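Local coordinates for alkylhydroperoxidase AhpD core: uncharacterized peroxidase-related protein (Ralstonia eutropha, PDB 2PRR) that is uncharacterised but probably acts as a peroxidase-related oxidoreductase of the AhpD-like carboxymuconolactone decarboxylase family, at residues D[167-170]-D[171-174]; D[174-178]-D[179-183]. All coordinates share one frame; numbering follows the deposited sequence.

Interaction 1: D[167-170]-D[171-174]; sequences AFFG and LSNR
Arg174 folds its guanidinium back along helix 156-179 to grip the carbonyl of Gly170, one turn earlier. NH1 gives a 2.8 Å hydrogen bond to Gly170 O, which lies almost in the guanidinium plane but is met from above its own carbonyl plane. The backbone N of Arg174 reaches Gly170 O from the opposite face at 3.3 Å, so two donors of one residue hold the same oxygen. The chain runs extended from CG to NE, and the turn at chi4 (74°) swings NH1 inward. Glycine suits position 170 because it leaves its CA bare beside the guanidinium edge. Arg174 NE also bonds to Cys135 O of the second subunit.

Among the remaining backbone bonds, Ser172 N to Phe168 O (3.0 Å) is nearly straight, while Leu171 N makes only weak bonds, to Ala167 O and Phe168 O. Asn173 N lies 2.8 Å from Phe169 O, an oxygen whose position is less certain.

This buried part of helix 156-179 runs beside helix 88-102; Cys87, just before that helix, and Cys90 on it form a CXXC pattern, probably a redox-active pair as in AhpD. Asn173 touches both cysteines and Ser172 touches Cys90, while Asn173 OD1 bonds to Asn85 ND2.

The apolar contacts between the two segments are few. Phe168 CD1 approaches Leu171 CD1 obliquely at 4.4 Å, and Phe169 CD1 meets Ser172 CB at 4.1 Å. Serine's small side chain fits beside that large ring.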
loop_
_atom_site.group_PDB
_atom_site.type_symbol
_atom_site.label_atom_id
_atom_site.label_comp_id
_atom_site.label_asym_id
_atom_site.label_seq_id
_atom_site.Cartn_x
_atom_site.Cartn_y
_atom_site.Cartn_z
ATOM N N ALA D 167 6.937 20.545 -0.844
ATOM C CA ALA D 167 5.566 21.011 -0.626
ATOM C C ALA D 167 4.964 21.761 -1.795
ATOM O O ALA D 167 3.857 21.470 -2.209
ATOM C CB ALA D 167 5.478 21.836 0.644
ATOM N N PHE D 168 5.697 22.710 -2.345
ATOM C CA PHE D 168 5.187 23.487 -3.439
ATOM C C PHE D 168 5.055 22.712 -4.755
ATOM O O PHE D 168 4.096 22.914 -5.496
ATOM C CB PHE D 168 6.050 24.730 -3.651
ATOM C CG PHE D 168 5.685 25.472 -4.884
ATOM C CD1 PHE D 168 4.536 26.243 -4.914
ATOM C CD2 PHE D 168 6.455 25.356 -6.034
ATOM C CE1 PHE D 168 4.172 26.920 -6.064
ATOM C CE2 PHE D 168 6.111 26.049 -7.189
ATOM C CZ PHE D 168 4.969 26.833 -7.194
ATOM N N PHE D 169 6.003 21.872 -5.090
ATOM C CA PHE D 169 5.873 21.046 -6.259
ATOM C C PHE D 169 4.871 19.851 -6.092
ATOM O O PHE D 169 4.469 19.281 -7.012
ATOM C CB PHE D 169 7.232 20.635 -6.792
ATOM C CG PHE D 169 8.024 21.800 -7.426
ATOM C CD1 PHE D 169 7.884 22.116 -8.743
ATOM C CD2 PHE D 169 8.868 22.559 -6.679
ATOM C CE1 PHE D 169 8.597 23.199 -9.309
ATOM C CE2 PHE D 169 9.605 23.660 -7.304
ATOM C CZ PHE D 169 9.424 23.923 -8.578
ATOM N N GLY D 170 4.474 19.571 -4.898
ATOM C CA GLY D 170 3.368 18.611 -4.652
ATOM C C GLY D 170 2.091 19.335 -5.086
ATOM O O GLY D 170 1.160 18.711 -5.596
ATOM N N LEU D 171 2.048 20.664 -4.896
ATOM C CA LEU D 171 0.919 21.485 -5.359
ATOM C C LEU D 171 0.942 21.509 -6.894
ATOM O O LEU D 171 -0.038 21.160 -7.568
ATOM C CB LEU D 171 1.029 22.923 -4.787
ATOM C CG LEU D 171 0.052 24.044 -5.192
ATOM C CD1 LEU D 171 0.295 25.259 -4.323
ATOM C CD2 LEU D 171 0.175 24.439 -6.655
ATOM N N SER D 172 2.082 21.935 -7.423
ATOM C CA SER D 172 2.314 21.991 -8.854
ATOM C C SER D 172 1.977 20.660 -9.560
ATOM O O SER D 172 1.300 20.639 -10.583
ATOM C CB SER D 172 3.767 22.340 -9.069
ATOM O OG SER D 172 4.049 22.496 -10.430
ATOM N N ASN D 173 2.472 19.553 -9.019
ATOM C CA ASN D 173 2.186 18.233 -9.568
ATOM C C ASN D 173 0.719 17.985 -9.710
ATOM O O ASN D 173 0.262 17.585 -10.783
ATOM C CB ASN D 173 2.700 17.125 -8.667
ATOM C CG ASN D 173 4.185 16.973 -8.679
ATOM O OD1 ASN D 173 4.661 16.143 -7.925
ATOM N ND2 ASN D 173 4.953 17.810 -9.475
ATOM N N ARG D 174 0.004 18.201 -8.605
ATOM C CA ARG D 174 -1.436 18.000 -8.531
ATOM C C ARG D 174 -2.257 18.841 -9.505
ATOM O O ARG D 174 -3.240 18.374 -10.037
ATOM C CB ARG D 174 -1.903 18.171 -7.088
ATOM C CG ARG D 174 -1.525 16.943 -6.253
ATOM C CD ARG D 174 -1.893 17.054 -4.784
ATOM N NE ARG D 174 -1.447 15.861 -4.053
ATOM C CZ ARG D 174 -0.183 15.598 -3.739
ATOM N NH1 ARG D 174 0.811 16.436 -4.050
ATOM N NH2 ARG D 174 0.117 14.485 -3.115
#

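Interaction 2: D[174-178]-D[179-183]; sequences RMANT and IGMRP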
loop_
_atom_site.group_PDB
_atom_site.type_symbol
_atom_site.label_atom_id
_atom_site.label_comp_id
_atom_site.label_asym_id
_atom_site.label_seq_id
_atom_site.Cartn_x
_atom_site.Cartn_y
_atom_site.Cartn_z
ATOM N N ARG D 174 0.004 18.201 -8.605
ATOM C CA ARG D 174 -1.436 18.000 -8.531
ATOM C C ARG D 174 -2.257 18.841 -9.505
ATOM O O ARG D 174 -3.240 18.374 -10.037
ATOM C CB ARG D 174 -1.903 18.171 -7.088
ATOM C CG ARG D 174 -1.525 16.943 -6.253
ATOM C CD ARG D 174 -1.893 17.054 -4.784
ATOM N NE ARG D 174 -1.447 15.861 -4.053
ATOM C CZ ARG D 174 -0.183 15.598 -3.739
ATOM N NH1 ARG D 174 0.811 16.436 -4.050
ATOM N NH2 ARG D 174 0.117 14.485 -3.115
HETATM N N MSE D 175 -1.843 20.072 -9.745
HETATM C CA MSE D 175 -2.487 20.907 -10.724
HETATM C C MSE D 175 -2.197 20.388 -12.134
HETATM O O MSE D 175 -3.105 20.273 -12.966
HETATM C CB MSE D 175 -1.985 22.360 -10.605
HETATM C CG MSE D 175 -2.494 23.086 -9.387
HETATM SE SE MSE D 175 -4.397 23.242 -9.331
HETATM C CE MSE D 175 -4.778 23.954 -10.980
ATOM N N ALA D 176 -0.916 20.084 -12.358
ATOM C CA ALA D 176 -0.395 19.565 -13.606
ATOM C C ALA D 176 -1.123 18.358 -14.075
ATOM O O ALA D 176 -1.484 18.261 -15.264
ATOM C CB ALA D 176 1.080 19.220 -13.446
ATOM N N ASN D 177 -1.298 17.427 -13.135
ATOM C CA ASN D 177 -1.954 16.180 -13.410
ATOM C C ASN D 177 -3.423 16.374 -13.580
ATOM O O ASN D 177 -4.010 15.717 -14.396
ATOM C CB ASN D 177 -1.702 15.173 -12.282
ATOM C CG ASN D 177 -0.336 14.532 -12.348
ATOM O OD1 ASN D 177 0.212 14.355 -13.409
ATOM N ND2 ASN D 177 0.170 14.096 -11.221
ATOM N N THR D 178 -4.044 17.249 -12.806
ATOM C CA THR D 178 -5.492 17.427 -12.917
ATOM C C THR D 178 -5.915 18.032 -14.259
ATOM O O THR D 178 -6.907 17.592 -14.846
ATOM C CB THR D 178 -6.062 18.268 -11.768
ATOM O OG1 THR D 178 -5.807 17.626 -10.509
ATOM C CG2 THR D 178 -7.550 18.428 -11.935
ATOM N N ILE D 179 -5.166 19.021 -14.743
ATOM C CA ILE D 179 -5.522 19.713 -15.983
ATOM C C ILE D 179 -4.928 19.085 -17.275
ATOM O O ILE D 179 -5.266 19.507 -18.389
ATOM C CB ILE D 179 -5.165 21.256 -15.910
ATOM C CG1 ILE D 179 -3.675 21.521 -16.002
ATOM C CG2 ILE D 179 -5.699 21.909 -14.629
ATOM C CD1 ILE D 179 -3.377 23.017 -16.251
ATOM N N GLY D 180 -4.056 18.092 -17.124
ATOM C CA GLY D 180 -3.414 17.441 -18.247
ATOM C C GLY D 180 -2.337 18.327 -18.806
ATOM O O GLY D 180 -2.152 18.421 -20.041
HETATM N N MSE D 181 -1.600 18.974 -17.913
HETATM C CA MSE D 181 -0.586 19.921 -18.350
HETATM C C MSE D 181 0.478 19.160 -19.143
HETATM O O MSE D 181 1.003 18.143 -18.677
HETATM C CB MSE D 181 -0.012 20.665 -17.165
HETATM C CG MSE D 181 0.737 21.950 -17.581
HETATM SE SE MSE D 181 1.667 22.480 -16.120
HETATM C CE MSE D 181 0.209 23.096 -15.187
ATOM N N ARG D 182 0.755 19.636 -20.362
ATOM C CA ARG D 182 1.650 18.958 -21.296
ATOM C C ARG D 182 3.039 19.583 -21.394
ATOM O O ARG D 182 3.173 20.780 -21.718
ATOM C CB ARG D 182 1.022 18.922 -22.695
ATOM C CG ARG D 182 1.777 18.037 -23.680
ATOM C CD ARG D 182 1.369 18.241 -25.147
ATOM N NE ARG D 182 2.289 17.513 -26.032
ATOM C CZ ARG D 182 2.166 16.226 -26.369
ATOM N NH1 ARG D 182 1.139 15.492 -25.976
ATOM N NH2 ARG D 182 3.081 15.669 -27.142
ATOM N N PRO D 183 4.078 18.762 -21.146
ATOM C CA PRO D 183 5.432 19.267 -21.262
ATOM C C PRO D 183 5.785 19.622 -22.711
ATOM O O PRO D 183 5.412 18.909 -23.651
ATOM C CB PRO D 183 6.302 18.125 -20.740
ATOM C CG PRO D 183 5.400 16.889 -20.688
ATOM C CD PRO D 183 4.011 17.333 -20.742
#
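A Schellman motif ends helix 156-179, bringing Met181 back over Ala176. Its signature bond runs from Met181 N to Ala176 O, 2.7 Å long with an N-H...O angle of 161°, and the donor lies in the carbonyl plane. Two residues earlier in the chain, Ile179 N still bonds to Met175 O (3.0 Å) in the ordinary helical way. Between them Gly180 turns the chain with a positive phi of 76°, a conformation that favours glycine since there is no CB to crowd the backbone.

The motif also has its usual apolar pair: Ala176 CB and Met181 CB touch at 4.1 Å across the turn. Met181, a selenomethionine in this crystal, has CG anti to its backbone N, and a bend at chi3 (-74°) brings CE to 3.9 Å from Ala176 CA. The small methyl of alanine admits the returning chain, while Met181 packs against Val41 and Thr44 of helix 40-45 and Tyr89 of helix 88-102.

On another side of the last turn, Ile179 curls over the carbonyl of Met175, its CG1 3.3 Å from Met175 O. The selenomethionine Met175 brings CE to 4.3 Å from Ile179 CG2, and both residues pack on Trp160 of the second subunit, a setting that suits branched and flexible apolar side chains. Thr178, lying against Ala163 of that subunit, turns its hydroxyl back: OG1 donates a 2.7 Å bond to Arg174 O, nearly in line with the C=O. OG1 and Thr178 N both bond to this oxygen, and the first of these bonds satisfies the buried hydroxyl within its own helix. Gly180 O, at the turn, accepts a hydrogen bond from a PEG molecule, probably from the crystallisation liquor.

Overall arrangement
Followed from the N terminus, the chain passes through interaction 1 and then interaction 2 along one helix, 156-179. Both are local: the first joins successive turns within the helix, the second closes the tight turn at its C-terminal end, from which the chain departs toward helix 185-189. They neither nest nor cross but meet at Arg174, whose side chain serves the earlier contact and whose carbonyl serves the later one; their centres lie about 11 Å apart. Interaction 1 faces helices 49-63 and 88-102, whereas interaction 2 adds helix 40-45 and the N-terminal segment around Arg11. Both also border the second subunit.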